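Local coordinates for protein XPF endonuclease (Aeropyrum pernix, PDB 2BGW) that probably acts as a structure-specific endonuclease of the XPF family that binds magnesium and cuts DNA in repair pathways such as nucleotide excision repair, at residues D155-E158 and W159-Y162; G97-R100 and S101-A105; A134-S137 and T138-G141; M106-L109 and Q110-G114. All coordinates share one frame; numbering follows the deposited sequence.

Interaction 1: residues D155-E158 and W159-Y162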
loop_
_atom_site.group_PDB
_atom_site.type_symbol
_atom_site.label_atom_id
_atom_site.label_comp_id
_atom_site.label_asym_id
_atom_site.label_seq_id
_atom_site.Cartn_x
_atom_site.Cartn_y
_atom_site.Cartn_z
ATOM N N ASP A 155 -10.206 -10.314 -7.525
ATOM C CA ASP A 155 -9.681 -9.327 -8.452
ATOM C C ASP A 155 -10.845 -8.559 -9.023
ATOM O O ASP A 155 -10.753 -7.341 -9.180
ATOM C CB ASP A 155 -8.991 -10.046 -9.590
ATOM C CG ASP A 155 -9.820 -11.212 -10.094
ATOM O OD1 ASP A 155 -10.746 -11.641 -9.351
ATOM O OD2 ASP A 155 -9.569 -11.695 -11.221
ATOM N N VAL A 156 -11.949 -9.253 -9.309
ATOM C CA VAL A 156 -13.117 -8.598 -9.881
ATOM C C VAL A 156 -13.677 -7.544 -8.941
ATOM O O VAL A 156 -13.983 -6.424 -9.360
ATOM C CB VAL A 156 -14.202 -9.572 -10.276
ATOM C CG1 VAL A 156 -15.458 -8.820 -10.582
ATOM C CG2 VAL A 156 -13.772 -10.382 -11.482
ATOM N N ARG A 157 -13.768 -7.871 -7.667
ATOM C CA ARG A 157 -14.142 -6.867 -6.685
ATOM C C ARG A 157 -13.156 -5.691 -6.648
ATOM O O ARG A 157 -13.567 -4.544 -6.465
ATOM C CB ARG A 157 -14.288 -7.487 -5.301
ATOM C CG ARG A 157 -14.637 -6.473 -4.248
ATOM C CD ARG A 157 -14.897 -7.095 -2.874
ATOM N NE ARG A 157 -14.414 -6.201 -1.819
ATOM C CZ ARG A 157 -15.200 -5.451 -1.050
ATOM N NH1 ARG A 157 -16.528 -5.489 -1.198
ATOM N NH2 ARG A 157 -14.662 -4.657 -0.127
ATOM N N GLU A 158 -11.867 -5.964 -6.833
ATOM C CA GLU A 158 -10.870 -4.912 -6.738
ATOM C C GLU A 158 -11.080 -3.865 -7.819
ATOM O O GLU A 158 -11.048 -2.664 -7.560
ATOM C CB GLU A 158 -9.447 -5.486 -6.768
ATOM C CG GLU A 158 -9.069 -6.251 -5.477
ATOM C CD GLU A 158 -9.473 -5.529 -4.176
ATOM O OE1 GLU A 158 -8.995 -4.386 -3.940
ATOM O OE2 GLU A 158 -10.271 -6.107 -3.387
ATOM N N TRP A 159 -11.317 -4.345 -9.033
ATOM C CA TRP A 159 -11.636 -3.495 -10.154
ATOM C C TRP A 159 -12.971 -2.821 -9.952
ATOM O O TRP A 159 -13.132 -1.662 -10.300
ATOM C CB TRP A 159 -11.745 -4.335 -11.377
ATOM C CG TRP A 159 -10.476 -4.739 -11.961
ATOM C CD1 TRP A 159 -9.905 -5.956 -11.886
ATOM C CD2 TRP A 159 -9.629 -3.947 -12.779
ATOM N NE1 TRP A 159 -8.735 -5.988 -12.597
ATOM C CE2 TRP A 159 -8.548 -4.766 -13.172
ATOM C CE3 TRP A 159 -9.672 -2.621 -13.218
ATOM C CZ2 TRP A 159 -7.518 -4.311 -13.986
ATOM C CZ3 TRP A 159 -8.650 -2.164 -14.021
ATOM C CH2 TRP A 159 -7.579 -3.009 -14.398
ATOM N N GLN A 160 -13.945 -3.522 -9.391
ATOM C CA GLN A 160 -15.211 -2.844 -9.113
ATOM C C GLN A 160 -14.973 -1.637 -8.224
ATOM O O GLN A 160 -15.589 -0.580 -8.399
ATOM C CB GLN A 160 -16.229 -3.789 -8.481
ATOM C CG GLN A 160 -16.630 -4.921 -9.399
ATOM C CD GLN A 160 -17.352 -6.025 -8.676
ATOM O OE1 GLN A 160 -17.330 -6.115 -7.439
ATOM N NE2 GLN A 160 -18.015 -6.881 -9.444
ATOM N N LEU A 161 -14.039 -1.796 -7.291
ATOM C CA LEU A 161 -13.676 -0.725 -6.367
ATOM C C LEU A 161 -12.788 0.347 -6.988
ATOM O O LEU A 161 -12.868 1.512 -6.636
ATOM C CB LEU A 161 -13.020 -1.330 -5.140
ATOM C CG LEU A 161 -14.016 -2.091 -4.279
ATOM C CD1 LEU A 161 -13.303 -3.056 -3.425
ATOM C CD2 LEU A 161 -14.806 -1.106 -3.446
ATOM N N TYR A 162 -11.949 -0.055 -7.923
ATOM C CA TYR A 162 -11.056 0.870 -8.612
ATOM C C TYR A 162 -11.879 1.790 -9.506
ATOM O O TYR A 162 -11.613 2.993 -9.623
ATOM C CB TYR A 162 -10.020 0.071 -9.426
ATOM C CG TYR A 162 -9.064 0.882 -10.265
ATOM C CD1 TYR A 162 -8.392 1.970 -9.731
ATOM C CD2 TYR A 162 -8.820 0.544 -11.593
ATOM C CE1 TYR A 162 -7.518 2.724 -10.508
ATOM C CE2 TYR A 162 -7.941 1.276 -12.375
ATOM C CZ TYR A 162 -7.301 2.369 -11.830
ATOM O OH TYR A 162 -6.422 3.109 -12.583
#
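Arg157 and Leu161 meet one helical turn apart. Leu161 CD1 sits over one face of the guanidinium, offset toward its rim, 3.7 Å from Arg157 NE. With chi1 at 178°, the arginine carries CG away from its own backbone N and beside its carbonyl carbon; the chain then runs out over the leucine methyl. The polar end is held elsewhere, by a salt bridge from NH2 to Asp47. Gln160 reaches back along the helix: its CG stands opposite its own carbonyl carbon (chi1 -64°) and the chain is extended beyond CG, which sets the amide alongside Val156, NE2 lying 3.4 Å from Val156 CG1. The Arg157 guanidinium and the Gln160 amide are turned 70° apart, so the two flat groups do not stack. These residues open helix 155-165, the first helix of the C-terminal helical part, which carries helix-hairpin-helix motifs. Four consecutive i to i+4 backbone bonds, from Trp159 N to Asp155 O at 3.1 Å through Tyr162 N to Glu158 O at 2.8 Å, establish regular alpha geometry here. Asp155 O also meets the edge of the indole close to its plane, 3.2 Å from Trp159 CD1. The Trp159 ring N-H is used by Gln37 O, while Glu158 OE1 bonds to the hydroxyl of Tyr79. Gln160 NE2 makes weak hydrogen bonds with Thr216 O and Ile213 O of the second subunit.

Interaction 2: residues G97-R100 and S101-A105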
loop_
_atom_site.group_PDB
_atom_site.type_symbol
_atom_site.label_atom_id
_atom_site.label_comp_id
_atom_site.label_asym_id
_atom_site.label_seq_id
_atom_site.Cartn_x
_atom_site.Cartn_y
_atom_site.Cartn_z
ATOM N N GLY A 97 26.438 6.936 -2.778
ATOM C CA GLY A 97 26.636 8.383 -2.854
ATOM C C GLY A 97 25.324 9.075 -3.160
ATOM O O GLY A 97 25.014 10.095 -2.545
ATOM N N ARG A 98 24.540 8.508 -4.087
ATOM C CA ARG A 98 23.119 8.869 -4.237
ATOM C C ARG A 98 22.229 8.410 -3.058
ATOM O O ARG A 98 21.026 8.526 -3.133
ATOM C CB ARG A 98 22.545 8.323 -5.552
ATOM C CG ARG A 98 22.900 9.105 -6.820
ATOM C CD ARG A 98 23.247 8.127 -7.956
ATOM N NE ARG A 98 22.309 8.163 -9.085
ATOM C CZ ARG A 98 22.294 7.274 -10.092
ATOM N NH1 ARG A 98 23.156 6.249 -10.104
ATOM N NH2 ARG A 98 21.412 7.392 -11.093
ATOM N N GLU A 99 22.810 7.913 -1.974
ATOM C CA GLU A 99 22.027 7.462 -0.815
ATOM C C GLU A 99 21.159 8.515 -0.136
ATOM O O GLU A 99 20.158 8.164 0.505
ATOM C CB GLU A 99 22.913 6.965 0.311
ATOM C CG GLU A 99 24.220 6.352 -0.025
ATOM C CD GLU A 99 24.755 5.704 1.221
ATOM O OE1 GLU A 99 25.101 6.441 2.186
ATOM O OE2 GLU A 99 24.773 4.452 1.257
ATOM N N ARG A 100 21.574 9.784 -0.185
ATOM C CA ARG A 100 20.786 10.825 0.461
ATOM C C ARG A 100 19.426 10.781 -0.197
ATOM O O ARG A 100 18.423 10.859 0.491
ATOM C CB ARG A 100 21.396 12.207 0.316
ATOM C CG ARG A 100 20.561 13.317 0.965
ATOM C CD ARG A 100 21.217 13.821 2.267
ATOM N NE ARG A 100 20.432 14.849 2.963
ATOM C CZ ARG A 100 20.234 16.095 2.514
ATOM N NH1 ARG A 100 20.762 16.479 1.350
ATOM N NH2 ARG A 100 19.486 16.958 3.218
ATOM N N SER A 101 19.403 10.616 -1.521
ATOM C CA SER A 101 18.169 10.450 -2.263
ATOM C C SER A 101 17.355 9.265 -1.745
ATOM O O SER A 101 16.257 9.446 -1.217
ATOM C CB SER A 101 18.469 10.251 -3.741
ATOM O OG SER A 101 18.525 11.484 -4.400
ATOM N N LEU A 102 17.905 8.059 -1.891
ATOM C CA LEU A 102 17.181 6.835 -1.596
ATOM C C LEU A 102 16.491 6.859 -0.222
ATOM O O LEU A 102 15.258 6.751 -0.144
ATOM C CB LEU A 102 18.086 5.620 -1.788
ATOM C CG LEU A 102 18.409 5.388 -3.264
ATOM C CD1 LEU A 102 19.336 4.220 -3.477
ATOM C CD2 LEU A 102 17.168 5.155 -4.056
ATOM N N TYR A 103 17.267 7.052 0.846
ATOM C CA TYR A 103 16.712 7.031 2.187
ATOM C C TYR A 103 15.686 8.148 2.343
ATOM O O TYR A 103 14.654 7.952 2.983
ATOM C CB TYR A 103 17.799 7.126 3.271
ATOM C CG TYR A 103 18.740 5.940 3.331
ATOM C CD1 TYR A 103 20.101 6.084 3.036
ATOM C CD2 TYR A 103 18.278 4.665 3.677
ATOM C CE1 TYR A 103 20.987 4.989 3.080
ATOM C CE2 TYR A 103 19.165 3.558 3.734
ATOM C CZ TYR A 103 20.517 3.743 3.429
ATOM O OH TYR A 103 21.379 2.680 3.467
ATOM N N ALA A 104 15.946 9.313 1.751
ATOM C CA ALA A 104 14.982 10.420 1.816
ATOM C C ALA A 104 13.655 10.000 1.190
ATOM O O ALA A 104 12.593 10.262 1.750
ATOM C CB ALA A 104 15.520 11.662 1.152
ATOM N N ALA A 105 13.717 9.325 0.052
ATOM C CA ALA A 105 12.513 8.815 -0.566
ATOM C C ALA A 105 11.778 7.930 0.439
ATOM O O ALA A 105 10.598 8.137 0.727
ATOM C CB ALA A 105 12.849 8.028 -1.830
#
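Glu99 and Tyr103 meet in the first turn of helix 99-112, the connecting helix of a beta-alpha-beta unit between strands 81-87 and 116-120 in the ERCC4 nuclease domain. Backbone hydrogen bonds define the turn. Arg98, at the N-cap position, offers its O to Leu102 N in a weak bond of 3.4 Å. The next two are firmer: Tyr103 N to Glu99 O is 3.1 Å with an N-H...O angle of 163°, and Ala104 N to Arg100 O is 3.2 Å at 148°.

Two polar side-chain ends, those of Arg100 and Tyr103, reach the second subunit. Arg100 NH2 forms a salt bridge with Glu131 of that subunit, and Tyr103 OH makes a weak hydrogen bond to its Met121 N.

Van der Waals contacts complete the turn. On another side of it, Leu102 packs against Ala60 and Leu63 of helix 56-65, while Ala104 CB rests against Arg100 O. Tyr103, its CG opposite the carbonyl carbon at chi1 -66°, swings its ring back beside the preceding turn, where CD1 is 3.3 Å from Glu99 O and CE1 is 3.9 Å from Glu99 CB.

Interaction 3: residues A134-S137 and T138-G141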
loop_
_atom_site.group_PDB
_atom_site.type_symbol
_atom_site.label_atom_id
_atom_site.label_comp_id
_atom_site.label_asym_id
_atom_site.label_seq_id
_atom_site.Cartn_x
_atom_site.Cartn_y
_atom_site.Cartn_z
ATOM N N ALA A 134 -0.518 -11.991 4.903
ATOM C CA ALA A 134 -1.693 -12.776 4.571
ATOM C C ALA A 134 -2.296 -13.408 5.800
ATOM O O ALA A 134 -3.494 -13.275 6.018
ATOM C CB ALA A 134 -1.352 -13.872 3.562
ATOM N N ARG A 135 -1.479 -14.083 6.606
ATOM C CA ARG A 135 -1.973 -14.750 7.788
ATOM C C ARG A 135 -2.400 -13.773 8.833
ATOM O O ARG A 135 -3.515 -13.873 9.357
ATOM C CB ARG A 135 -0.922 -15.645 8.372
ATOM C CG ARG A 135 -0.539 -16.737 7.461
ATOM C CD ARG A 135 -0.961 -17.996 8.018
ATOM N NE ARG A 135 0.173 -18.898 8.067
ATOM C CZ ARG A 135 0.405 -19.729 9.075
ATOM N NH1 ARG A 135 -0.418 -19.749 10.111
ATOM N NH2 ARG A 135 1.454 -20.532 9.043
ATOM N N LEU A 136 -1.540 -12.818 9.139
ATOM C CA LEU A 136 -1.828 -11.910 10.230
ATOM C C LEU A 136 -3.100 -11.108 10.065
ATOM O O LEU A 136 -3.707 -10.733 11.041
ATOM C CB LEU A 136 -0.660 -10.943 10.450
ATOM C CG LEU A 136 0.417 -11.403 11.433
ATOM C CD1 LEU A 136 1.775 -10.851 11.020
ATOM C CD2 LEU A 136 0.065 -11.022 12.873
ATOM N N SER A 137 -3.473 -10.816 8.829
ATOM C CA SER A 137 -4.463 -9.773 8.540
ATOM C C SER A 137 -5.817 -10.386 8.369
ATOM O O SER A 137 -6.828 -9.709 8.447
ATOM C CB SER A 137 -4.114 -9.047 7.245
ATOM O OG SER A 137 -4.305 -9.939 6.156
ATOM N N THR A 138 -5.798 -11.661 8.026
ATOM C CA THR A 138 -6.899 -12.576 8.223
ATOM C C THR A 138 -6.922 -12.603 9.756
ATOM O O THR A 138 -6.341 -11.695 10.313
ATOM C CB THR A 138 -6.494 -13.805 7.516
ATOM O OG1 THR A 138 -6.775 -13.594 6.129
ATOM C CG2 THR A 138 -7.237 -14.951 8.019
ATOM N N ARG A 139 -7.521 -13.521 10.493
ATOM C CA ARG A 139 -7.529 -13.303 11.980
ATOM C C ARG A 139 -8.650 -12.356 12.377
ATOM O O ARG A 139 -8.668 -11.196 11.975
ATOM C CB ARG A 139 -6.232 -12.728 12.573
ATOM C CG ARG A 139 -4.932 -13.597 12.561
ATOM C CD ARG A 139 -4.022 -13.347 13.833
ATOM N NE ARG A 139 -2.714 -14.019 13.764
ATOM C CZ ARG A 139 -1.649 -13.755 14.543
ATOM N NH1 ARG A 139 -1.719 -12.846 15.494
ATOM N NH2 ARG A 139 -0.503 -14.402 14.375
ATOM N N GLU A 140 -9.591 -12.874 13.163
ATOM C CA GLU A 140 -10.789 -12.167 13.585
ATOM C C GLU A 140 -10.738 -12.229 15.074
ATOM O O GLU A 140 -10.319 -13.237 15.642
ATOM C CB GLU A 140 -12.019 -12.900 13.151
ATOM C CG GLU A 140 -11.765 -13.964 12.177
ATOM C CD GLU A 140 -13.042 -14.480 11.634
ATOM O OE1 GLU A 140 -13.708 -15.292 12.322
ATOM O OE2 GLU A 140 -13.375 -14.040 10.516
ATOM N N GLY A 141 -11.197 -11.180 15.725
ATOM C CA GLY A 141 -10.500 -10.772 16.930
ATOM C C GLY A 141 -11.142 -11.195 18.180
ATOM O O GLY A 141 -12.267 -11.619 18.162
#
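Thr138 turns back on Ala134 O with two weak hydrogen bonds, one from OG1 at 3.3 Å and one from its backbone N at 3.5 Å. They lie at the C-terminal end of helix 123-137, where the chain passes into the loop that leads to helix 155-165. The backbone bond has the i to i+4 spacing of the helix and is fairly straight, with an N-H...O angle of 160°; the hydroxyl adds a second grip on the same carbonyl. Thr138 OG1 is brought there by a chi1 of -81°, which sets it beside the residue's own N.

Other polar side chains are engaged within the helix. Ser137 OG bonds to Leu133 O, and Arg135 NE forms a salt bridge with Glu131.

From Thr138 on the backbone is no longer helical, and Arg139 has a positive phi of 82°. Its side chain nevertheless folds back beside Leu136, the two pointing the same way, and CG comes within 3.5 Å of both Arg135 O and Leu136 O. Across the subunit boundary, Leu136 packs on Ala107 of the second subunit and Arg139 on its Asp112. Leu136 CD2 covers one face of the Arg139 guanidinium, offset toward the rim and 3.6 Å from CZ.

Interaction 4: residues M106-L109 and Q110-G114. With nucleotides of chain D; nucleotides of chain C.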
loop_
_atom_site.group_PDB
_atom_site.type_symbol
_atom_site.label_atom_id
_atom_site.label_comp_id
_atom_site.label_asym_id
_atom_site.label_seq_id
_atom_site.Cartn_x
_atom_site.Cartn_y
_atom_site.Cartn_z
ATOM N N MET A 106 12.494 6.957 0.987
ATOM C CA MET A 106 11.911 6.031 1.929
ATOM C C MET A 106 11.142 6.764 3.004
ATOM O O MET A 106 9.966 6.499 3.213
ATOM C CB MET A 106 13.001 5.183 2.540
ATOM C CG MET A 106 13.639 4.286 1.532
ATOM S SD MET A 106 14.978 3.410 2.299
ATOM C CE MET A 106 15.303 2.210 0.982
ATOM N N ALA A 107 11.800 7.719 3.653
ATOM C CA ALA A 107 11.173 8.523 4.679
ATOM C C ALA A 107 9.913 9.271 4.197
ATOM O O ALA A 107 8.962 9.434 4.964
ATOM C CB ALA A 107 12.179 9.470 5.262
ATOM N N ALA A 108 9.910 9.704 2.936
ATOM C CA ALA A 108 8.764 10.422 2.331
ATOM C C ALA A 108 7.578 9.520 1.964
ATOM O O ALA A 108 6.426 9.869 2.253
ATOM C CB ALA A 108 9.207 11.231 1.097
ATOM N N LEU A 109 7.854 8.383 1.311
ATOM C CA LEU A 109 6.829 7.389 1.029
ATOM C C LEU A 109 6.106 7.030 2.312
ATOM O O LEU A 109 4.913 6.775 2.300
ATOM C CB LEU A 109 7.446 6.135 0.496
ATOM C CG LEU A 109 8.078 6.222 -0.866
ATOM C CD1 LEU A 109 8.990 5.055 -0.997
ATOM C CD2 LEU A 109 7.025 6.171 -1.922
ATOM N N GLN A 110 6.846 7.033 3.419
ATOM C CA GLN A 110 6.339 6.656 4.722
ATOM C C GLN A 110 5.567 7.778 5.380
ATOM O O GLN A 110 4.533 7.537 5.948
ATOM C CB GLN A 110 7.490 6.250 5.637
ATOM C CG GLN A 110 8.011 4.801 5.506
ATOM C CD GLN A 110 7.316 3.880 6.480
ATOM O OE1 GLN A 110 6.092 3.985 6.686
ATOM N NE2 GLN A 110 8.076 2.974 7.092
ATOM N N LEU A 111 6.064 9.002 5.338
ATOM C CA LEU A 111 5.385 10.105 6.027
ATOM C C LEU A 111 4.342 10.828 5.171
ATOM O O LEU A 111 3.343 11.313 5.678
ATOM C CB LEU A 111 6.392 11.132 6.544
ATOM C CG LEU A 111 7.159 10.925 7.849
ATOM C CD1 LEU A 111 7.647 12.275 8.403
ATOM C CD2 LEU A 111 6.294 10.225 8.877
ATOM N N ASP A 112 4.592 10.919 3.875
ATOM C CA ASP A 112 3.718 11.674 2.983
ATOM C C ASP A 112 2.411 10.949 2.639
ATOM O O ASP A 112 1.356 11.553 2.644
ATOM C CB ASP A 112 4.470 12.041 1.689
ATOM C CG ASP A 112 5.396 13.254 1.862
ATOM O OD1 ASP A 112 5.391 13.917 2.962
ATOM O OD2 ASP A 112 6.131 13.528 0.869
ATOM N N TYR A 113 2.487 9.663 2.323
ATOM C CA TYR A 113 1.293 8.920 2.026
ATOM C C TYR A 113 1.075 7.686 2.916
ATOM O O TYR A 113 0.341 6.769 2.529
ATOM C CB TYR A 113 1.278 8.476 0.568
ATOM C CG TYR A 113 1.909 9.381 -0.473
ATOM C CD1 TYR A 113 3.199 9.122 -0.927
ATOM C CD2 TYR A 113 1.203 10.420 -1.074
ATOM C CE1 TYR A 113 3.804 9.889 -1.924
ATOM C CE2 TYR A 113 1.808 11.216 -2.091
ATOM C CZ TYR A 113 3.126 10.930 -2.505
ATOM O OH TYR A 113 3.804 11.665 -3.478
ATOM N N GLY A 114 1.691 7.656 4.094
ATOM C CA GLY A 114 1.595 6.512 4.990
ATOM C C GLY A 114 1.978 5.131 4.461
ATOM O O GLY A 114 1.609 4.129 5.071
ATOM O "O5'" DT D 1 2.888 7.210 9.726
ATOM C "C5'" DT D 1 1.799 8.089 9.916
ATOM C "C4'" DT D 1 1.827 9.106 8.809
ATOM O "O4'" DT D 1 1.333 8.569 7.561
ATOM C "C3'" DT D 1 0.861 10.187 9.184
ATOM O "O3'" DT D 1 1.543 11.379 9.277
ATOM C "C2'" DT D 1 -0.213 10.237 8.101
ATOM C "C1'" DT D 1 0.462 9.507 6.971
ATOM N N1 DT D 1 -0.529 8.823 6.151
ATOM C C2 DT D 1 -0.961 9.417 4.968
ATOM O O2 DT D 1 -0.575 10.486 4.547
ATOM N N3 DT D 1 -1.882 8.695 4.257
ATOM C C4 DT D 1 -2.403 7.467 4.633
ATOM O O4 DT D 1 -3.228 6.912 3.924
ATOM C C5 DT D 1 -1.924 6.900 5.884
ATOM C C7 DT D 1 -2.497 5.624 6.433
ATOM C C6 DT D 1 -1.016 7.602 6.578
ATOM P P DA C 15 -5.750 13.724 -6.158
ATOM O OP1 DA C 15 -5.624 14.932 -6.992
ATOM O OP2 DA C 15 -6.141 12.439 -6.793
ATOM O "O5'" DA C 15 -4.358 13.530 -5.407
ATOM C "C5'" DA C 15 -3.842 14.697 -4.759
ATOM C "C4'" DA C 15 -2.765 14.309 -3.773
ATOM O "O4'" DA C 15 -3.360 13.468 -2.742
ATOM C "C3'" DA C 15 -1.675 13.463 -4.432
ATOM O "O3'" DA C 15 -0.446 14.193 -4.525
ATOM C "C2'" DA C 15 -1.558 12.217 -3.555
ATOM C "C1'" DA C 15 -2.351 12.591 -2.297
ATOM N N9 DA C 15 -2.856 11.385 -1.639
ATOM C C8 DA C 15 -3.596 10.378 -2.199
ATOM N N7 DA C 15 -3.850 9.398 -1.361
ATOM C C5 DA C 15 -3.226 9.779 -0.180
ATOM C C6 DA C 15 -3.108 9.151 1.082
ATOM N N6 DA C 15 -3.662 7.970 1.389
ATOM N N1 DA C 15 -2.399 9.801 2.026
ATOM C C2 DA C 15 -1.856 10.983 1.704
ATOM N N3 DA C 15 -1.884 11.662 0.556
ATOM C C4 DA C 15 -2.597 10.995 -0.347
#
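The C-terminal half of helix 99-112, the connecting helix of a beta-alpha-beta unit in the ERCC4 nuclease domain, ends against bound DNA. Three backbone bonds carry it to that end: Gln110 N to Met106 O, Leu111 N to Ala107 O and Asp112 N to Ala108 O, the last the shortest at 2.7 Å. Asp112 leans on the same turn: a chi1 of -80° turns its carboxylate away from its own carbonyl carbon and back along the helix, which brings OD2 beside Ala108 CB at 3.8 Å.

Beyond the helix, Gly114 has a positive phi of 55° and lies directly against the first nucleotide of chain D: its N is 3.2 Å from DT1 N1. Tyr113 C is 3.4 Å from DT1 C2, so backbone atoms carry much of this contact. The edge of the Tyr113 ring meets the adenine of DA15 in chain C, Tyr113 CD2 being 3.7 Å from DA15 N3, and Asp112 CB lies over one face of the Tyr113 ring, toward its rim.

Gln110 OE1 accepts a hydrogen bond from Arg116 of the second subunit. Tyr113 rests on Phe69, Ser73 and Ala76 of helix 67-78, Leu109 on Ala72 of that helix and Phe59 of helix 56-65, and Met106 on Phe59 and on Leu117 of strand 116-120.

How the interactions relate
Along the chain the order is interaction 2, interaction 4, interaction 3, interaction 1. Interactions 2 and 4 are successive parts of helix 99-112, adjoining in sequence with centres 13 Å apart; the first begins the helix and the second brings its far end to the DNA. Interaction 3 closes helix 123-137, and its centre is 25 Å from that of interaction 4. The loop after it leads to helix 155-165, which holds interaction 1; the centres of interactions 1 and 3 are 21 Å apart. Interactions 1 and 2 are 35 Å apart between centres, on opposite sides of the chain's centre. All four touch the second subunit, so the dimer interface involves both the nuclease domain and the helical region that follows.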